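Local structure of aspartate-semialdehyde dehydrogenase (2QZ9) at residues V154-S159 against H244-H249; Q158-A163 against C235-V240; D169-Q174 against Q191-N196. The protein catalyses the NADPH-dependent reductive dephosphorylation of L-aspartyl-4-phosphate to L-aspartate-semialdehyde, a step on the way to lysine, methionine and threonine. All coordinates share one frame; numbering follows the deposited sequence.

Contact 1 (V154-S159 against H244-H249); sequences VTTYQS and HAEAVH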
ATOM      1  N   VAL A 154       3.824 -10.155  -0.607  1.00 27.01           N
ATOM      2  CA  VAL A 154       3.860  -8.953  -1.436  1.00 26.81           C
ATOM      3  C   VAL A 154       2.523  -8.206  -1.359  1.00 26.98           C
ATOM      4  O   VAL A 154       1.459  -8.812  -1.419  1.00 28.00           O
ATOM      5  CB  VAL A 154       4.226  -9.306  -2.908  1.00 26.66           C
ATOM      6  CG1 VAL A 154       3.218 -10.291  -3.491  1.00 24.82           C
ATOM      7  CG2 VAL A 154       4.369  -8.059  -3.772  1.00 26.27           C
ATOM      8  N   THR A 155       2.583  -6.897  -1.160  1.00 26.89           N
ATOM      9  CA  THR A 155       1.393  -6.063  -1.221  1.00 27.11           C
ATOM     10  C   THR A 155       1.687  -4.968  -2.226  1.00 26.74           C
ATOM     11  O   THR A 155       2.816  -4.488  -2.317  1.00 26.72           O
ATOM     12  CB  THR A 155       0.989  -5.458   0.150  1.00 27.59           C
ATOM     13  OG1 THR A 155       1.935  -4.442   0.534  1.00 30.61           O
ATOM     14  CG2 THR A 155       0.940  -6.546   1.229  1.00 26.47           C
ATOM     15  N   THR A 156       0.675  -4.588  -2.984  1.00 25.88           N
ATOM     16  CA  THR A 156       0.895  -3.734  -4.123  1.00 25.86           C
ATOM     17  C   THR A 156       0.181  -2.406  -3.968  1.00 25.52           C
ATOM     18  O   THR A 156      -0.751  -2.267  -3.180  1.00 24.73           O
ATOM     19  CB  THR A 156       0.454  -4.416  -5.442  1.00 25.88           C
ATOM     20  OG1 THR A 156      -0.977  -4.438  -5.501  1.00 26.85           O
ATOM     21  CG2 THR A 156       0.995  -5.848  -5.518  1.00 24.81           C
ATOM     22  N   TYR A 157       0.680  -1.428  -4.709  1.00 25.55           N
ATOM     23  CA  TYR A 157       0.181  -0.073  -4.671  1.00 25.60           C
ATOM     24  C   TYR A 157      -0.005   0.232  -6.154  1.00 26.35           C
ATOM     25  O   TYR A 157       0.889   0.779  -6.799  1.00 25.83           O
ATOM     26  CB  TYR A 157       1.222   0.835  -3.988  1.00 24.95           C
ATOM     27  CG  TYR A 157       1.459   0.463  -2.529  1.00 24.39           C
ATOM     28  CD1 TYR A 157       2.156  -0.706  -2.179  1.00 23.34           C
ATOM     29  CD2 TYR A 157       0.969   1.267  -1.497  1.00 24.53           C
ATOM     30  CE1 TYR A 157       2.345  -1.061  -0.846  1.00 23.42           C
ATOM     31  CE2 TYR A 157       1.173   0.922  -0.160  1.00 24.70           C
ATOM     32  CZ  TYR A 157       1.855  -0.243   0.149  1.00 23.67           C
ATOM     33  OH  TYR A 157       2.029  -0.582   1.457  1.00 25.15           O
ATOM     34  N   GLN A 158      -1.153  -0.186  -6.689  1.00 26.76           N
ATOM     35  CA  GLN A 158      -1.365  -0.216  -8.142  1.00 28.82           C
ATOM     36  C   GLN A 158      -2.165   0.966  -8.690  1.00 29.05           C
ATOM     37  O   GLN A 158      -3.239   1.293  -8.194  1.00 28.47           O
ATOM     38  CB  GLN A 158      -2.012  -1.555  -8.572  1.00 28.37           C
ATOM     39  CG  GLN A 158      -1.011  -2.719  -8.524  1.00 30.05           C
ATOM     40  CD  GLN A 158      -1.618  -4.069  -8.879  1.00 30.48           C
ATOM     41  OE1 GLN A 158      -1.841  -4.912  -8.003  1.00 32.62           O
ATOM     42  NE2 GLN A 158      -1.876  -4.286 -10.164  1.00 31.00           N
ATOM     43  N   SER A 159      -1.628   1.592  -9.727  1.00 30.74           N
ATOM     44  CA  SER A 159      -2.239   2.780 -10.318  1.00 32.58           C
ATOM     45  C   SER A 159      -3.489   2.448 -11.131  1.00 34.04           C
ATOM     46  O   SER A 159      -3.672   1.298 -11.594  1.00 34.29           O
ATOM     47  CB  SER A 159      -1.228   3.513 -11.183  1.00 32.49           C
ATOM     48  OG  SER A 159      -0.795   2.690 -12.246  1.00 32.31           O
ATOM     49  N   HIS A 244       3.300   1.107 -11.036  1.00 28.87           N
ATOM     50  CA  HIS A 244       2.909   0.299  -9.881  1.00 27.95           C
ATOM     51  C   HIS A 244       4.082   0.210  -8.938  1.00 27.70           C
ATOM     52  O   HIS A 244       5.219   0.224  -9.369  1.00 27.45           O
ATOM     53  CB  HIS A 244       2.485  -1.117 -10.276  1.00 27.33           C
ATOM     54  CG  HIS A 244       1.250  -1.171 -11.113  1.00 26.55           C
ATOM     55  ND1 HIS A 244       0.928  -2.265 -11.893  1.00 27.62           N
ATOM     56  CD2 HIS A 244       0.261  -0.272 -11.300  1.00 23.73           C
ATOM     57  CE1 HIS A 244      -0.216  -2.038 -12.511  1.00 24.79           C
ATOM     58  NE2 HIS A 244      -0.640  -0.833 -12.173  1.00 26.96           N
ATOM     59  N   ALA A 245       3.785   0.119  -7.649  1.00 27.37           N
ATOM     60  CA  ALA A 245       4.798  -0.088  -6.633  1.00 26.91           C
ATOM     61  C   ALA A 245       4.428  -1.339  -5.844  1.00 26.54           C
ATOM     62  O   ALA A 245       3.254  -1.676  -5.726  1.00 26.55           O
ATOM     63  CB  ALA A 245       4.870   1.119  -5.719  1.00 26.97           C
ATOM     64  N   GLU A 246       5.435  -2.027  -5.318  1.00 26.42           N
ATOM     65  CA  GLU A 246       5.213  -3.228  -4.523  1.00 26.68           C
ATOM     66  C   GLU A 246       6.127  -3.245  -3.315  1.00 26.50           C
ATOM     67  O   GLU A 246       7.312  -2.948  -3.390  1.00 25.35           O
ATOM     68  CB  GLU A 246       5.480  -4.495  -5.336  1.00 26.52           C
ATOM     69  CG  GLU A 246       4.530  -4.711  -6.497  1.00 28.57           C
ATOM     70  CD  GLU A 246       5.099  -5.631  -7.560  1.00 31.87           C
ATOM     71  OE1 GLU A 246       6.317  -5.939  -7.544  1.00 31.93           O
ATOM     72  OE2 GLU A 246       4.312  -6.047  -8.423  1.00 33.71           O
ATOM     73  N   ALA A 247       5.542  -3.629  -2.202  1.00 26.79           N
ATOM     74  CA  ALA A 247       6.288  -3.936  -1.016  1.00 27.48           C
ATOM     75  C   ALA A 247       6.534  -5.446  -0.980  1.00 27.17           C
ATOM     76  O   ALA A 247       5.589  -6.228  -0.828  1.00 27.47           O
ATOM     77  CB  ALA A 247       5.459  -3.513   0.166  1.00 27.14           C
ATOM     78  N   VAL A 248       7.790  -5.857  -1.141  1.00 27.04           N
ATOM     79  CA  VAL A 248       8.130  -7.283  -1.268  1.00 26.88           C
ATOM     80  C   VAL A 248       8.948  -7.749  -0.061  1.00 27.27           C
ATOM     81  O   VAL A 248      10.015  -7.207   0.223  1.00 26.70           O
ATOM     82  CB  VAL A 248       8.891  -7.580  -2.605  1.00 27.13           C
ATOM     83  CG1 VAL A 248       8.955  -9.082  -2.880  1.00 26.59           C
ATOM     84  CG2 VAL A 248       8.223  -6.873  -3.794  1.00 24.98           C
ATOM     85  N   HIS A 249       8.420  -8.744   0.656  1.00 27.59           N
ATOM     86  CA  HIS A 249       9.070  -9.297   1.843  1.00 28.49           C
ATOM     87  C   HIS A 249       9.369 -10.786   1.558  1.00 29.51           C
ATOM     88  O   HIS A 249       8.470 -11.645   1.608  1.00 29.26           O
ATOM     89  CB  HIS A 249       8.152  -9.181   3.079  1.00 27.87           C
ATOM     90  CG  HIS A 249       7.815  -7.772   3.491  1.00 28.65           C
ATOM     91  ND1 HIS A 249       7.018  -7.497   4.585  1.00 26.99           N
ATOM     92  CD2 HIS A 249       8.174  -6.567   2.980  1.00 28.54           C
ATOM     93  CE1 HIS A 249       6.903  -6.189   4.730  1.00 29.28           C
ATOM     94  NE2 HIS A 249       7.590  -5.602   3.765  1.00 30.58           N
TER
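Strands 149-158 and 244-252 run antiparallel in the mixed sheet of the dimerisation domain, and their Gln158-His244 end lies in the active site. His244 is the predicted proton acceptor, and Gln158 is predicted to bind substrate. The aliphatic part of Gln158 covers one face of the imidazole. Its CG sits 3.8 Å from the centroid of the His244 ring, only 10° off the normal, in a CH-pi contact. The amide and ring planes are 66° apart, so this is no flat stack. Gln158 CG is turned anti to its own carbonyl carbon (chi1 -74°), and the chain then runs across the ring face, bringing NE2 3.6 Å from His244 CE1. Gln158 OE1 accepts a 2.7 Å bond from Thr156 OG1 on one of its lone pairs. NE2 itself bonds to Glu212, and the two bonds together hold the rotation of the amide. Ser159 OG lies 3.3 Å from His244 CD2 and is hydrogen-bonded to Gly243 O.

Behind the site the ladder is regular. Thr155 pairs with Ala247 and Tyr157 with Ala245 through two backbone bonds each. The Ala247 N to Thr155 O bond measures 2.9 Å. Val154 CG2 meets Val248 CG2 at 4.0 Å on the face that also carries Thr156 and Glu246.

Helices 131-147 and 211-224 cover that face; the first brings Cys131, the acyl-thioester nucleophile, to His244. The face of Thr155, Tyr157 and Ala247 meets the second subunit, where Tyr157 OH bonds to Thr156 O of that subunit. Strand 306-313 flanks 244-252 on its other edge.

Contact 2 (Q158-A163 against C235-V240); sequences QSVSGA and CVRVPV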
ATOM      1  N   GLN A 158      -1.153  -0.186  -6.689  1.00 26.76           N
ATOM      2  CA  GLN A 158      -1.365  -0.216  -8.142  1.00 28.82           C
ATOM      3  C   GLN A 158      -2.165   0.966  -8.690  1.00 29.05           C
ATOM      4  O   GLN A 158      -3.239   1.293  -8.194  1.00 28.47           O
ATOM      5  CB  GLN A 158      -2.012  -1.555  -8.572  1.00 28.37           C
ATOM      6  CG  GLN A 158      -1.011  -2.719  -8.524  1.00 30.05           C
ATOM      7  CD  GLN A 158      -1.618  -4.069  -8.879  1.00 30.48           C
ATOM      8  OE1 GLN A 158      -1.841  -4.912  -8.003  1.00 32.62           O
ATOM      9  NE2 GLN A 158      -1.876  -4.286 -10.164  1.00 31.00           N
ATOM     10  N   SER A 159      -1.628   1.592  -9.727  1.00 30.74           N
ATOM     11  CA  SER A 159      -2.239   2.780 -10.318  1.00 32.58           C
ATOM     12  C   SER A 159      -3.489   2.448 -11.131  1.00 34.04           C
ATOM     13  O   SER A 159      -3.672   1.298 -11.594  1.00 34.29           O
ATOM     14  CB  SER A 159      -1.228   3.513 -11.183  1.00 32.49           C
ATOM     15  OG  SER A 159      -0.795   2.690 -12.246  1.00 32.31           O
ATOM     16  N   VAL A 160      -4.342   3.462 -11.296  1.00 35.24           N
ATOM     17  CA  VAL A 160      -5.639   3.316 -11.967  1.00 36.72           C
ATOM     18  C   VAL A 160      -5.497   3.062 -13.467  1.00 37.91           C
ATOM     19  O   VAL A 160      -6.454   2.650 -14.113  1.00 38.82           O
ATOM     20  CB  VAL A 160      -6.586   4.546 -11.724  1.00 36.43           C
ATOM     21  CG1 VAL A 160      -6.969   4.656 -10.251  1.00 36.19           C
ATOM     22  CG2 VAL A 160      -5.941   5.834 -12.214  1.00 35.53           C
ATOM     23  N   SER A 161      -4.308   3.315 -14.009  1.00 39.54           N
ATOM     24  CA  SER A 161      -4.013   3.055 -15.416  1.00 41.54           C
ATOM     25  C   SER A 161      -3.956   1.562 -15.753  1.00 42.77           C
ATOM     26  O   SER A 161      -3.755   1.194 -16.920  1.00 43.19           O
ATOM     27  CB  SER A 161      -2.703   3.716 -15.835  1.00 41.31           C
ATOM     28  OG  SER A 161      -1.604   3.103 -15.191  1.00 42.09           O
ATOM     29  N   GLY A 162      -4.102   0.717 -14.731  1.00 43.67           N
ATOM     30  CA  GLY A 162      -4.209  -0.722 -14.919  1.00 44.67           C
ATOM     31  C   GLY A 162      -5.627  -1.072 -15.313  1.00 45.45           C
ATOM     32  O   GLY A 162      -5.858  -2.094 -15.949  1.00 45.52           O
ATOM     33  N   ALA A 163      -6.571  -0.207 -14.930  1.00 46.11           N
ATOM     34  CA  ALA A 163      -7.982  -0.331 -15.305  1.00 46.72           C
ATOM     35  C   ALA A 163      -8.279   0.456 -16.579  1.00 47.34           C
ATOM     36  O   ALA A 163      -9.437   0.781 -16.867  1.00 47.66           O
ATOM     37  CB  ALA A 163      -8.881   0.140 -14.178  1.00 46.47           C
ATOM     38  N   CYS A 235      -3.326  -7.319  -3.343  1.00 27.81           N
ATOM     39  CA  CYS A 235      -3.263  -6.289  -4.376  1.00 28.33           C
ATOM     40  C   CYS A 235      -4.264  -5.152  -4.120  1.00 28.20           C
ATOM     41  O   CYS A 235      -5.457  -5.390  -3.920  1.00 27.96           O
ATOM     42  CB  CYS A 235      -3.486  -6.919  -5.753  1.00 28.73           C
ATOM     43  SG  CYS A 235      -2.215  -8.144  -6.188  1.00 31.63           S
ATOM     44  N   VAL A 236      -3.756  -3.917  -4.119  1.00 28.52           N
ATOM     45  CA  VAL A 236      -4.544  -2.732  -3.745  1.00 27.65           C
ATOM     46  C   VAL A 236      -4.475  -1.653  -4.840  1.00 28.12           C
ATOM     47  O   VAL A 236      -3.395  -1.330  -5.322  1.00 26.77           O
ATOM     48  CB  VAL A 236      -4.054  -2.126  -2.384  1.00 27.71           C
ATOM     49  CG1 VAL A 236      -4.918  -0.936  -1.957  1.00 25.86           C
ATOM     50  CG2 VAL A 236      -4.016  -3.201  -1.256  1.00 26.89           C
ATOM     51  N   ARG A 237      -5.634  -1.112  -5.236  1.00 28.67           N
ATOM     52  CA  ARG A 237      -5.652   0.044  -6.130  1.00 29.56           C
ATOM     53  C   ARG A 237      -5.431   1.321  -5.324  1.00 29.92           C
ATOM     54  O   ARG A 237      -6.102   1.542  -4.309  1.00 30.52           O
ATOM     55  CB  ARG A 237      -6.979   0.142  -6.886  1.00 29.66           C
ATOM     56  CG  ARG A 237      -7.003   1.245  -7.956  1.00 30.55           C
ATOM     57  CD  ARG A 237      -6.448   0.773  -9.310  1.00 30.93           C
ATOM     58  NE  ARG A 237      -7.170  -0.380  -9.829  1.00 32.81           N
ATOM     59  CZ  ARG A 237      -6.741  -1.179 -10.807  1.00 32.54           C
ATOM     60  NH1 ARG A 237      -5.558  -0.989 -11.390  1.00 32.93           N
ATOM     61  NH2 ARG A 237      -7.495  -2.194 -11.177  1.00 33.45           N
ATOM     62  N   VAL A 238      -4.498   2.153  -5.776  1.00 30.57           N
ATOM     63  CA  VAL A 238      -4.223   3.438  -5.120  1.00 31.91           C
ATOM     64  C   VAL A 238      -4.468   4.621  -6.084  1.00 32.88           C
ATOM     65  O   VAL A 238      -4.505   4.410  -7.300  1.00 32.61           O
ATOM     66  CB  VAL A 238      -2.792   3.479  -4.497  1.00 31.55           C
ATOM     67  CG1 VAL A 238      -2.685   2.465  -3.354  1.00 31.04           C
ATOM     68  CG2 VAL A 238      -1.709   3.240  -5.562  1.00 31.78           C
ATOM     69  N   PRO A 239      -4.651   5.860  -5.542  1.00 33.51           N
ATOM     70  CA  PRO A 239      -5.009   7.041  -6.346  1.00 33.94           C
ATOM     71  C   PRO A 239      -3.815   7.647  -7.060  1.00 34.12           C
ATOM     72  O   PRO A 239      -3.509   8.827  -6.893  0.50 33.60           O
ATOM     73  CB  PRO A 239      -5.583   8.029  -5.308  1.00 34.17           C
ATOM     74  CG  PRO A 239      -5.497   7.332  -3.971  1.00 34.56           C
ATOM     75  CD  PRO A 239      -4.541   6.204  -4.115  1.00 33.39           C
ATOM     76  N   VAL A 240      -3.159   6.810  -7.855  1.00 34.65           N
ATOM     77  CA  VAL A 240      -1.982   7.164  -8.633  1.00 35.42           C
ATOM     78  C   VAL A 240      -2.340   6.941 -10.108  1.00 36.39           C
ATOM     79  O   VAL A 240      -3.150   6.064 -10.410  1.00 36.57           O
ATOM     80  CB  VAL A 240      -0.777   6.279  -8.218  1.00 35.18           C
ATOM     81  CG1 VAL A 240       0.450   6.570  -9.062  1.00 34.19           C
ATOM     82  CG2 VAL A 240      -0.470   6.475  -6.721  1.00 35.57           C
TER
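Arg237, predicted to bind substrate, reaches back to segment 158-163 and donates from NH1 to Ser159 O at 3.0 Å. The oxygen lies close to the guanidinium plane, but the donor is tilted 34° from the carbonyl plane. Gly162 N reaches the same oxygen from the opposite face at 3.2 Å, so two N-H groups grip it. The arginine chain bends at chi2 (86°) and chi3 (58°), which folds its end back toward Ser159. Its CD packs against Val160 CG1 at 4.0 Å, the two side chains crossing at about a right angle. Ala163 CB lies over one face of the guanidinium, toward its rim.

Backbone bonds position this shell. Gln158 N donates to Val236 O, and Val238 N to Gln158 O, both at 2.9 Å, which makes a single bridge at Gln158 and Arg237. Beyond it Val160 N donates to Val240 O at 3.0 Å. The inverse gamma turn centred on Pro239 lies between these two anchorings. At the other end Gln158 OE1, hydrogen-bonded to Thr156 OG1, lies 3.4 Å from Cys235 CB.

The short 3-10 segment 160-162 carries Ser161 and Gly162, which are predicted to bind NADP(+). The contact therefore joins predicted substrate and cofactor positions. Segment 158-163 leads from strand 149-158 into helix 165-179, whose Leu171 touches Val160 and Pro239. Segment 235-240 leads from strand 230-234 toward strand 244-252. Its Val236 and Val240 pack on Tyr157 and Phe195 of the second subunit.

Contact 3 (D169-Q174 against Q191-N196); sequences DELAGQ and QQIAFN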
ATOM      1  N   ASP A 169      -9.894   8.214 -15.938  1.00 51.68           N
ATOM      2  CA  ASP A 169     -10.938   9.222 -15.992  1.00 52.51           C
ATOM      3  C   ASP A 169     -11.750   9.199 -14.718  1.00 52.94           C
ATOM      4  O   ASP A 169     -12.269  10.233 -14.292  1.00 53.07           O
ATOM      5  CB  ASP A 169     -11.855   8.988 -17.194  1.00 52.83           C
ATOM      6  CG  ASP A 169     -11.149   9.204 -18.527  1.00 53.82           C
ATOM      7  OD1 ASP A 169     -11.599   8.592 -19.527  1.00 55.26           O
ATOM      8  OD2 ASP A 169     -10.152   9.970 -18.576  1.00 53.70           O
ATOM      9  N   GLU A 170     -11.866   8.022 -14.108  1.00 53.24           N
ATOM     10  CA  GLU A 170     -12.579   7.919 -12.846  1.00 53.71           C
ATOM     11  C   GLU A 170     -11.804   8.623 -11.745  1.00 54.11           C
ATOM     12  O   GLU A 170     -12.403   9.337 -10.941  1.00 54.39           O
ATOM     13  CB  GLU A 170     -12.883   6.477 -12.471  1.00 53.50           C
ATOM     14  CG  GLU A 170     -13.856   6.375 -11.326  1.00 54.21           C
ATOM     15  CD  GLU A 170     -14.859   5.264 -11.498  1.00 55.35           C
ATOM     16  OE1 GLU A 170     -15.434   5.139 -12.603  1.00 57.23           O
ATOM     17  OE2 GLU A 170     -15.092   4.528 -10.517  1.00 55.24           O
ATOM     18  N   LEU A 171     -10.482   8.446 -11.734  1.00 54.24           N
ATOM     19  CA  LEU A 171      -9.627   9.118 -10.757  1.00 54.54           C
ATOM     20  C   LEU A 171      -9.665  10.635 -10.923  1.00 55.25           C
ATOM     21  O   LEU A 171     -10.032  11.335  -9.985  1.00 55.49           O
ATOM     22  CB  LEU A 171      -8.174   8.609 -10.795  1.00 54.18           C
ATOM     23  CG  LEU A 171      -7.200   9.273  -9.802  1.00 53.64           C
ATOM     24  CD1 LEU A 171      -7.695   9.197  -8.342  1.00 52.27           C
ATOM     25  CD2 LEU A 171      -5.793   8.705  -9.929  1.00 53.56           C
ATOM     26  N   ALA A 172      -9.283  11.120 -12.105  1.00 55.94           N
ATOM     27  CA  ALA A 172      -9.262  12.555 -12.417  1.00 56.91           C
ATOM     28  C   ALA A 172     -10.631  13.219 -12.298  1.00 57.58           C
ATOM     29  O   ALA A 172     -10.726  14.369 -11.869  1.00 58.02           O
ATOM     30  CB  ALA A 172      -8.683  12.791 -13.801  1.00 56.75           C
ATOM     31  N   GLY A 173     -11.680  12.487 -12.666  1.00 58.19           N
ATOM     32  CA  GLY A 173     -13.053  12.983 -12.609  1.00 58.89           C
ATOM     33  C   GLY A 173     -13.631  13.050 -11.209  1.00 59.59           C
ATOM     34  O   GLY A 173     -14.286  14.033 -10.854  1.00 59.68           O
ATOM     35  N   GLN A 174     -13.398  12.002 -10.416  1.00 60.01           N
ATOM     36  CA  GLN A 174     -13.854  11.957  -9.028  1.00 60.49           C
ATOM     37  C   GLN A 174     -13.139  12.999  -8.184  1.00 60.85           C
ATOM     38  O   GLN A 174     -13.733  13.577  -7.273  1.00 60.85           O
ATOM     39  CB  GLN A 174     -13.610  10.581  -8.413  1.00 60.34           C
ATOM     40  CG  GLN A 174     -14.689   9.546  -8.686  1.00 60.44           C
ATOM     41  CD  GLN A 174     -14.534   8.299  -7.821  1.00 60.53           C
ATOM     42  OE1 GLN A 174     -15.462   7.500  -7.689  1.00 60.67           O
ATOM     43  NE2 GLN A 174     -13.360   8.137  -7.221  1.00 60.19           N
ATOM     44  N   GLN A 191     -15.869   0.943  -5.106  1.00 50.52           N
ATOM     45  CA  GLN A 191     -15.803   2.033  -4.129  1.00 49.04           C
ATOM     46  C   GLN A 191     -15.108   3.227  -4.763  1.00 48.10           C
ATOM     47  O   GLN A 191     -14.578   3.121  -5.871  1.00 47.81           O
ATOM     48  CB  GLN A 191     -15.098   1.592  -2.830  1.00 48.87           C
ATOM     49  CG  GLN A 191     -15.650   0.294  -2.235  1.00 47.57           C
ATOM     50  CD  GLN A 191     -15.457   0.167  -0.729  1.00 46.89           C
ATOM     51  OE1 GLN A 191     -15.138   1.134  -0.039  1.00 47.04           O
ATOM     52  NE2 GLN A 191     -15.670  -1.032  -0.214  1.00 45.26           N
ATOM     53  N   GLN A 192     -15.144   4.366  -4.072  1.00 47.34           N
ATOM     54  CA  GLN A 192     -14.482   5.593  -4.525  1.00 46.56           C
ATOM     55  C   GLN A 192     -12.968   5.402  -4.490  1.00 45.76           C
ATOM     56  O   GLN A 192     -12.434   4.844  -3.526  1.00 45.62           O
ATOM     57  CB  GLN A 192     -14.889   6.759  -3.618  1.00 46.59           C
ATOM     58  CG  GLN A 192     -14.228   8.102  -3.926  1.00 46.66           C
ATOM     59  CD  GLN A 192     -14.417   9.119  -2.801  1.00 47.38           C
ATOM     60  OE1 GLN A 192     -13.466   9.797  -2.394  1.00 49.41           O
ATOM     61  NE2 GLN A 192     -15.643   9.220  -2.283  1.00 47.03           N
ATOM     62  N   ILE A 193     -12.290   5.863  -5.539  1.00 44.47           N
ATOM     63  CA  ILE A 193     -10.844   5.727  -5.643  1.00 43.44           C
ATOM     64  C   ILE A 193     -10.094   7.002  -5.248  1.00 42.78           C
ATOM     65  O   ILE A 193      -9.043   6.930  -4.597  1.00 42.65           O
ATOM     66  CB  ILE A 193     -10.385   5.218  -7.057  1.00 43.37           C
ATOM     67  CG1 ILE A 193      -8.879   4.909  -7.076  1.00 42.74           C
ATOM     68  CG2 ILE A 193     -10.727   6.217  -8.146  1.00 43.95           C
ATOM     69  CD1 ILE A 193      -8.418   3.934  -5.985  1.00 40.69           C
ATOM     70  N   ALA A 194     -10.623   8.158  -5.656  1.00 41.48           N
ATOM     71  CA  ALA A 194     -10.032   9.442  -5.307  1.00 40.26           C
ATOM     72  C   ALA A 194      -9.824   9.508  -3.793  1.00 38.89           C
ATOM     73  O   ALA A 194     -10.739   9.221  -3.025  1.00 38.35           O
ATOM     74  CB  ALA A 194     -10.932  10.587  -5.784  1.00 40.68           C
ATOM     75  N   PHE A 195      -8.603   9.843  -3.380  1.00 38.16           N
ATOM     76  CA  PHE A 195      -8.216   9.883  -1.950  1.00 37.12           C
ATOM     77  C   PHE A 195      -8.575   8.616  -1.171  1.00 36.45           C
ATOM     78  O   PHE A 195      -8.944   8.693   0.011  1.00 35.67           O
ATOM     79  CB  PHE A 195      -8.840  11.089  -1.232  1.00 37.21           C
ATOM     80  CG  PHE A 195      -8.693  12.385  -1.959  1.00 37.37           C
ATOM     81  CD1 PHE A 195      -9.826  13.069  -2.406  1.00 38.38           C
ATOM     82  CD2 PHE A 195      -7.439  12.941  -2.183  1.00 37.07           C
ATOM     83  CE1 PHE A 195      -9.703  14.291  -3.080  1.00 38.06           C
ATOM     84  CE2 PHE A 195      -7.308  14.152  -2.856  1.00 37.64           C
ATOM     85  CZ  PHE A 195      -8.444  14.828  -3.309  1.00 37.14           C
ATOM     86  N   ASN A 196      -8.471   7.461  -1.830  1.00 35.52           N
ATOM     87  CA  ASN A 196      -8.838   6.186  -1.216  1.00 35.59           C
ATOM     88  C   ASN A 196      -7.953   5.034  -1.714  1.00 35.16           C
ATOM     89  O   ASN A 196      -7.277   5.154  -2.735  1.00 34.97           O
ATOM     90  CB  ASN A 196     -10.320   5.875  -1.474  1.00 35.55           C
ATOM     91  CG  ASN A 196     -10.946   5.004  -0.400  1.00 36.45           C
ATOM     92  OD1 ASN A 196     -10.497   4.973   0.741  1.00 37.33           O
ATOM     93  ND2 ASN A 196     -12.017   4.307  -0.761  1.00 38.19           N
TER
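Helix 165-179 packs here against a type II beta turn, Ile193 to Asn196, in the dimerisation domain. The close-fitting part lies where Leu171 and Gln174, about one helical turn apart, face Ile193 and Ala194. Leu171 CD1 rests 3.8 Å from Ala194 CA and 4.3 Å from Ile193 CG2. The leucine CG is trans to its own N (chi1 180°), and chi2 near 55° then swings CD1 to the turn. Ile193 CG2 also lies 4.1 Å from Leu171 CA, so the isoleucine branch fits against the helix surface itself. Gln174 points at the turn. Its CB touches Ala194 CB at 3.8 Å, and its extended chain carries the amide to the backbone of Ile193 and Ala194. There it crosses the side chain of Gln192, which is partly exposed, with the two amide planes 84° apart.

The looser side is at Glu170, also partly exposed. Glu170 CG comes no nearer than 4.5 Å to Ile193 CG2. Its carboxylate turns instead to the backbone N-H groups of Asn187, Thr188 and Phe189, and so ties the helix to the loop leading to the turn.

Ile193 also packs on Arg237, so the turn backs a predicted substrate-binding residue. The second subunit meets the turn as well: Phe195 packs against Phe241 of the second subunit, and Asn196 OD1 accepts from Val283 N of the second subunit. The turn is closed within the chain by Asn196 N to Ile193 O, and Asn196 ND2 reaches back to Gln192 O at 2.8 Å, with that oxygen in the plane of the asparagine amide.

How the contacts relate
From the N terminus, the chain first enters the three contacts on strand 149-158. It passes from contact 1 straight into contact 2; the two share Gln158 and Ser159. Helix 165-179 follows. Contact 3 closes the first and shortest loop, when 191-196 returns to that helix. After helix 211-224 and strand 230-234, segment 235-240 closes contact 2 around it. Strand 244-252 then closes contact 1, the outermost loop, so the three nest without crossing. Contact 2 touches both others: Val236 N meets Thr156 OG1, and Pro239 packs against 193-196. Together they tie the sheet's active-site end to an outlying helix, and all three touch the second subunit.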